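Local coordinates for protein endo-1,4-beta-xylanase (Bacteroides thetaiotaomicron VPI-5482, PDB 3KST) that probably hydrolyses glycosidic bonds in xylan or related plant polysaccharides, as a calcium-binding member of glycoside hydrolase family 43, at residues F134-G139 with G199-I204; Y219-T224 with P228-S233. All coordinates share one frame; numbering follows the deposited sequence. Where two conformers were deposited one is given.

Contact 1 (134-139 with 199-204) joins two different four-stranded sheets. Contact 2 (219-224 with 228-233) lies within the second of them and closes the hairpin at its edge. Strands 200-207 and 216-222 are neighbours in that sheet, and backbone pairs such as Leu203 N with Ala220 O tie the two contacts together. Both are partly buried and lie about 16 and 19 Å, centre to centre, from the middle of the chain. Contact 1 is small and rests on side chains alone: a buried tyrosine reaches a carboxylate at a turn. Contact 2 is much larger, with backbone hydrogen bonds at its centre and aromatic side chains added near both ends.

Contact 1. Residues F134-G139 with G199-I204; sequences FIDDDG and GVYYLI
Tyr201 reaches out from strand 200-207 and gives its hydroxyl to the carboxylate of Asp136, just past the end of strand 129-135. The hydrogen bond from Tyr201 OH to Asp136 OD2 is 2.7 Å long. It uses the syn lone pair of OD2, on the side of the other oxygen. The carboxylate and ring planes stand 78° apart, and the carboxylate sits at the edge of the phenol ring, near its plane. Asp136 CG lies anti to the backbone N (chi1 -153°), which swings the carboxylate toward the tyrosine.

Phe134 meets the same ring further back. Its CE2 packs 3.7 Å from Tyr201 CE2, at the rim of the phenol. The two ring planes are nearly perpendicular, but the centroids are 6.0 Å apart and the approach is oblique. Leu194 of the neighbouring strand 189-197 touches both aromatic side chains.

Asp136 also opens a type I turn that runs to Gly139. Its OD1 accepts a hydrogen bond from the backbone N of Asp137 at 2.8 Å, from above the carboxylate plane. Gly139 N closes the turn on Asp136 O at 2.9 Å. Lys196 makes salt bridges to Asp136 OD1 and to Asp137 OD2.

The contact thus joins two neighbouring blades of the five-bladed beta-propeller characteristic of family 43. Replacing Asp136 by an alanine is likely to leave the Tyr201 hydroxyl without this acceptor and Lys196 with one carboxylate fewer. With both oxygens engaged, the carboxylate has little freedom to turn. Lys196 is likely to stabilise its negative charge, so the tyrosine probably donates its hydrogen bond to a charged acceptor where the blades meet.

Contact 2. Residues Y219-T224 with P228-S233; sequences YATSDT and PWVKYS
Tyr232 lays its CB over one face of the Tyr219 ring, 3.6 Å from the ring centroid. Its CG is anti to the backbone N (chi1 176°), and the ring is slid aside, with the planes 19° apart. The rings barely overlap. Tyr219 OH instead sits over the rim of the Tyr232 ring, 3.2 Å from CD1. With Tyr219 CG between its backbone N and carbonyl carbon (chi1 77°), the ring comes up beside Tyr232.

The backbones form the antiparallel hairpin that ends this four-stranded propeller blade. Thr221 and Val230 are a hydrogen-bonded pair. Thr221 N bonds to Val230 O at 2.9 Å, and Val230 N returns a bond to Thr221 O at 3.0 Å. Tyr232 N adds a bond to Tyr219 O. Ala220 and Lys231 form the non-hydrogen-bonded pair. Lys231 runs extended beyond CG, and its NZ reaches Lys176 O and Glu182.

Trp229 lays one face of its six-membered ring against Ser222, while its CB meets Ala220 CB at 4.0 Å. Ser222 CB lies over that face, 3.8 Å from the centroid, and in one conformer OG lies over it too. On the opposite face of the sheet from Ala220, Thr221 OG1 lies 3.4 Å from Val230 CG2 in one valine conformer.

Contact 1. Residues F134-G139 with G199-I204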
loop_
_atom_site.group_PDB
_atom_site.type_symbol
_atom_site.label_atom_id
_atom_site.label_comp_id
_atom_site.label_asym_id
_atom_site.label_seq_id
_atom_site.Cartn_x
_atom_site.Cartn_y
_atom_site.Cartn_z
ATOM N N PHE A 134 3.504 -9.028 -5.638
ATOM C CA PHE A 134 4.915 -9.102 -5.987
ATOM C C PHE A 134 5.129 -10.216 -7.015
ATOM O O PHE A 134 4.744 -11.352 -6.775
ATOM C CB PHE A 134 5.750 -9.410 -4.774
ATOM C CG PHE A 134 7.205 -9.653 -5.108
ATOM C CD1 PHE A 134 7.985 -8.624 -5.616
ATOM C CD2 PHE A 134 7.766 -10.931 -4.951
ATOM C CE1 PHE A 134 9.338 -8.845 -5.953
ATOM C CE2 PHE A 134 9.102 -11.174 -5.276
ATOM C CZ PHE A 134 9.891 -10.131 -5.776
ATOM N N ILE A 135 5.751 -9.888 -8.146
ATOM C CA ILE A 135 6.048 -10.872 -9.203
ATOM C C ILE A 135 7.567 -11.016 -9.214
ATOM O O ILE A 135 8.271 -10.075 -9.543
ATOM C CB ILE A 135 5.505 -10.457 -10.596
ATOM C CG1 ILE A 135 3.977 -10.355 -10.545
ATOM C CG2 ILE A 135 5.872 -11.522 -11.667
ATOM C CD1 ILE A 135 3.333 -9.754 -11.829
ATOM N N ASP A 136 8.051 -12.211 -8.905
ATOM C CA ASP A 136 9.488 -12.441 -8.728
ATOM C C ASP A 136 10.198 -12.543 -10.091
ATOM O O ASP A 136 9.560 -12.618 -11.132
ATOM C CB ASP A 136 9.701 -13.723 -7.881
ATOM C CG ASP A 136 11.003 -13.731 -7.108
ATOM O OD1 ASP A 136 11.830 -12.800 -7.263
ATOM O OD2 ASP A 136 11.227 -14.702 -6.364
ATOM N N ASP A 137 11.527 -12.542 -10.048
ATOM C CA ASP A 137 12.389 -12.707 -11.232
ATOM C C ASP A 137 12.086 -14.005 -12.019
ATOM O O ASP A 137 12.266 -14.043 -13.237
ATOM C CB ASP A 137 13.847 -12.613 -10.804
ATOM C CG ASP A 137 14.191 -11.252 -10.211
ATOM O OD1 ASP A 137 13.672 -10.218 -10.696
ATOM O OD2 ASP A 137 14.955 -11.211 -9.246
ATOM N N ASP A 138 11.635 -15.024 -11.283
ATOM C CA ASP A 138 11.143 -16.346 -11.725
ATOM C C ASP A 138 9.862 -16.275 -12.595
ATOM O O ASP A 138 9.503 -17.227 -13.307
ATOM C CB ASP A 138 10.807 -17.069 -10.391
ATOM C CG ASP A 138 10.427 -18.507 -10.520
ATOM O OD1 ASP A 138 10.478 -19.127 -11.591
ATOM O OD2 ASP A 138 10.084 -19.021 -9.447
ATOM N N GLY A 139 9.110 -15.176 -12.452
ATOM C CA GLY A 139 7.785 -15.017 -13.072
ATOM C C GLY A 139 6.617 -15.426 -12.164
ATOM O O GLY A 139 5.465 -15.250 -12.548
ATOM N N GLY A 199 19.214 -10.353 -4.103
ATOM C CA GLY A 199 18.823 -11.651 -3.571
ATOM C C GLY A 199 18.090 -11.716 -2.242
ATOM O O GLY A 199 17.796 -12.808 -1.782
ATOM N N VAL A 200 17.752 -10.565 -1.665
ATOM C CA VAL A 200 17.073 -10.489 -0.376
ATOM C C VAL A 200 15.701 -9.883 -0.607
ATOM O O VAL A 200 15.576 -8.923 -1.393
ATOM C CB VAL A 200 17.903 -9.665 0.631
ATOM C CG1 VAL A 200 17.221 -9.660 1.985
ATOM C CG2 VAL A 200 19.318 -10.277 0.757
ATOM N N TYR A 201 14.688 -10.482 0.021
ATOM C CA TYR A 201 13.287 -10.024 -0.069
ATOM C C TYR A 201 12.994 -9.220 1.186
ATOM O O TYR A 201 13.206 -9.728 2.299
ATOM C CB TYR A 201 12.333 -11.212 -0.156
ATOM C CG TYR A 201 12.583 -12.053 -1.391
ATOM C CD1 TYR A 201 13.510 -13.103 -1.367
ATOM C CD2 TYR A 201 11.910 -11.800 -2.586
ATOM C CE1 TYR A 201 13.760 -13.885 -2.513
ATOM C CE2 TYR A 201 12.150 -12.574 -3.731
ATOM C CZ TYR A 201 13.076 -13.629 -3.672
ATOM O OH TYR A 201 13.337 -14.427 -4.766
ATOM N N TYR A 202 12.555 -7.968 0.993
ATOM C CA TYR A 202 12.241 -7.012 2.048
ATOM C C TYR A 202 10.748 -6.824 2.130
ATOM O O TYR A 202 10.127 -6.421 1.120
ATOM C CB TYR A 202 12.868 -5.641 1.733
ATOM C CG TYR A 202 14.364 -5.662 1.719
ATOM C CD1 TYR A 202 15.062 -6.110 0.596
ATOM C CD2 TYR A 202 15.106 -5.230 2.839
ATOM C CE1 TYR A 202 16.440 -6.131 0.592
ATOM C CE2 TYR A 202 16.468 -5.265 2.852
ATOM C CZ TYR A 202 17.142 -5.708 1.714
ATOM O OH TYR A 202 18.497 -5.761 1.690
ATOM N N LEU A 203 10.183 -7.160 3.294
ATOM C CA LEU A 203 8.756 -7.010 3.563
ATOM C C LEU A 203 8.622 -5.803 4.481
ATOM O O LEU A 203 9.030 -5.856 5.655
ATOM C CB LEU A 203 8.177 -8.283 4.186
ATOM C CG LEU A 203 6.663 -8.418 4.395
ATOM C CD1 LEU A 203 6.325 -9.888 4.743
ATOM C CD2 LEU A 203 6.074 -7.489 5.432
ATOM N N ILE A 204 8.061 -4.715 3.934
ATOM C CA ILE A 204 7.887 -3.441 4.622
ATOM C C ILE A 204 6.393 -3.340 5.049
ATOM O O ILE A 204 5.457 -3.485 4.216
ATOM C CB ILE A 204 8.359 -2.277 3.690
ATOM C CG1 ILE A 204 9.744 -2.586 3.072
ATOM C CG2 ILE A 204 8.378 -0.995 4.478
ATOM C CD1 ILE A 204 9.993 -1.941 1.727
#

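Contact 2. Residues Y219-T224 with P228-S233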
loop_
_atom_site.group_PDB
_atom_site.type_symbol
_atom_site.label_atom_id
_atom_site.label_comp_id
_atom_site.label_asym_id
_atom_site.label_seq_id
_atom_site.Cartn_x
_atom_site.Cartn_y
_atom_site.Cartn_z
ATOM N N TYR A 219 10.381 -3.096 8.788
ATOM C CA TYR A 219 10.584 -4.167 7.778
ATOM C C TYR A 219 11.168 -5.465 8.353
ATOM O O TYR A 219 11.618 -5.508 9.509
ATOM C CB TYR A 219 11.427 -3.683 6.586
ATOM C CG TYR A 219 12.928 -3.577 6.819
ATOM C CD1 TYR A 219 13.486 -2.428 7.368
ATOM C CD2 TYR A 219 13.801 -4.627 6.460
ATOM C CE1 TYR A 219 14.872 -2.300 7.570
ATOM C CE2 TYR A 219 15.201 -4.510 6.666
ATOM C CZ TYR A 219 15.720 -3.347 7.220
ATOM O OH TYR A 219 17.062 -3.205 7.440
ATOM N N ALA A 220 11.117 -6.490 7.505
ATOM C CA ALA A 220 11.675 -7.816 7.746
ATOM C C ALA A 220 12.254 -8.322 6.447
ATOM O O ALA A 220 11.796 -7.937 5.366
ATOM C CB ALA A 220 10.628 -8.785 8.253
ATOM N N THR A 221 13.273 -9.171 6.562
ATOM C CA THR A 221 13.942 -9.741 5.405
ATOM C C THR A 221 13.836 -11.251 5.370
ATOM O O THR A 221 13.592 -11.902 6.387
ATOM C CB THR A 221 15.451 -9.361 5.333
ATOM O OG1 THR A 221 16.164 -9.854 6.476
ATOM C CG2 THR A 221 15.623 -7.854 5.272
ATOM N N SER A 222 14.090 -11.791 4.182
ATOM C CA SER A 222 14.141 -13.231 3.970
ATOM C C SER A 222 14.859 -13.544 2.660
ATOM O O SER A 222 14.904 -12.710 1.759
ATOM C CB SER A 222 12.730 -13.789 3.884
ATOM O OG SER A 222 12.070 -13.206 2.787
ATOM N N ASP A 223 15.412 -14.752 2.578
ATOM C CA ASP A 223 16.066 -15.241 1.367
ATOM C C ASP A 223 15.014 -15.824 0.403
ATOM O O ASP A 223 15.364 -16.177 -0.734
ATOM C CB ASP A 223 17.105 -16.328 1.689
ATOM C CG ASP A 223 18.275 -15.822 2.502
ATOM O OD1 ASP A 223 18.547 -14.614 2.529
ATOM O OD2 ASP A 223 18.937 -16.672 3.132
ATOM N N THR A 224 13.747 -15.956 0.835
ATOM C CA THR A 224 12.668 -16.422 -0.045
ATOM C C THR A 224 11.479 -15.446 0.017
ATOM O O THR A 224 11.330 -14.741 1.010
ATOM C CB THR A 224 12.230 -17.905 0.303
ATOM O OG1 THR A 224 10.969 -17.934 0.984
ATOM C CG2 THR A 224 13.317 -18.652 1.120
ATOM N N PRO A 228 11.365 -17.924 5.828
ATOM C CA PRO A 228 11.021 -17.250 7.105
ATOM C C PRO A 228 11.623 -15.832 7.231
ATOM O O PRO A 228 12.591 -15.508 6.551
ATOM C CB PRO A 228 11.573 -18.198 8.171
ATOM C CG PRO A 228 12.689 -18.902 7.467
ATOM C CD PRO A 228 12.153 -19.141 6.087
ATOM N N TRP A 229 11.045 -15.026 8.110
ATOM C CA TRP A 229 11.356 -13.596 8.216
ATOM C C TRP A 229 12.040 -13.143 9.500
ATOM O O TRP A 229 11.623 -13.562 10.595
ATOM C CB TRP A 229 10.066 -12.784 8.086
ATOM C CG TRP A 229 9.309 -13.101 6.871
ATOM C CD1 TRP A 229 8.351 -14.059 6.723
ATOM C CD2 TRP A 229 9.466 -12.483 5.599
ATOM N NE1 TRP A 229 7.873 -14.055 5.433
ATOM C CE2 TRP A 229 8.559 -13.112 4.714
ATOM C CE3 TRP A 229 10.299 -11.458 5.109
ATOM C CZ2 TRP A 229 8.448 -12.743 3.369
ATOM C CZ3 TRP A 229 10.204 -11.099 3.773
ATOM C CH2 TRP A 229 9.289 -11.748 2.907
ATOM N N VAL A 230 13.085 -12.315 9.345
ATOM C CA VAL A 230 13.784 -11.709 10.487
ATOM C C VAL A 230 13.551 -10.198 10.406
ATOM O O VAL A 230 13.820 -9.569 9.395
ATOM C CB VAL A 230 15.295 -12.061 10.594
ATOM C CG1 VAL A 230 15.475 -13.583 10.656
ATOM C CG2 VAL A 230 16.114 -11.442 9.467
ATOM N N LYS A 231 12.995 -9.643 11.480
ATOM C CA LYS A 231 12.691 -8.228 11.580
ATOM C C LYS A 231 13.960 -7.460 11.824
ATOM O O LYS A 231 14.844 -7.940 12.562
ATOM C CB LYS A 231 11.702 -7.936 12.730
ATOM C CG LYS A 231 10.255 -8.330 12.426
ATOM C CD LYS A 231 9.401 -8.336 13.668
ATOM C CE LYS A 231 7.943 -8.755 13.403
ATOM N NZ LYS A 231 7.126 -8.869 14.631
ATOM N N TYR A 232 14.075 -6.310 11.161
ATOM C CA TYR A 232 15.182 -5.367 11.382
ATOM C C TYR A 232 15.211 -4.998 12.878
ATOM O O TYR A 232 14.167 -4.663 13.452
ATOM C CB TYR A 232 14.955 -4.145 10.500
ATOM C CG TYR A 232 15.952 -3.018 10.651
ATOM C CD1 TYR A 232 17.332 -3.256 10.631
ATOM C CD2 TYR A 232 15.510 -1.695 10.748
ATOM C CE1 TYR A 232 18.246 -2.188 10.754
ATOM C CE2 TYR A 232 16.391 -0.643 10.840
ATOM C CZ TYR A 232 17.750 -0.875 10.837
ATOM O OH TYR A 232 18.564 0.234 10.970
ATOM N N SER A 233 16.400 -5.074 13.483
ATOM C CA SER A 233 16.561 -4.849 14.914
ATOM C C SER A 233 16.277 -3.401 15.352
ATOM O O SER A 233 15.894 -3.188 16.498
ATOM C CB SER A 233 17.962 -5.297 15.380
ATOM O OG SER A 233 17.983 -5.483 16.783
#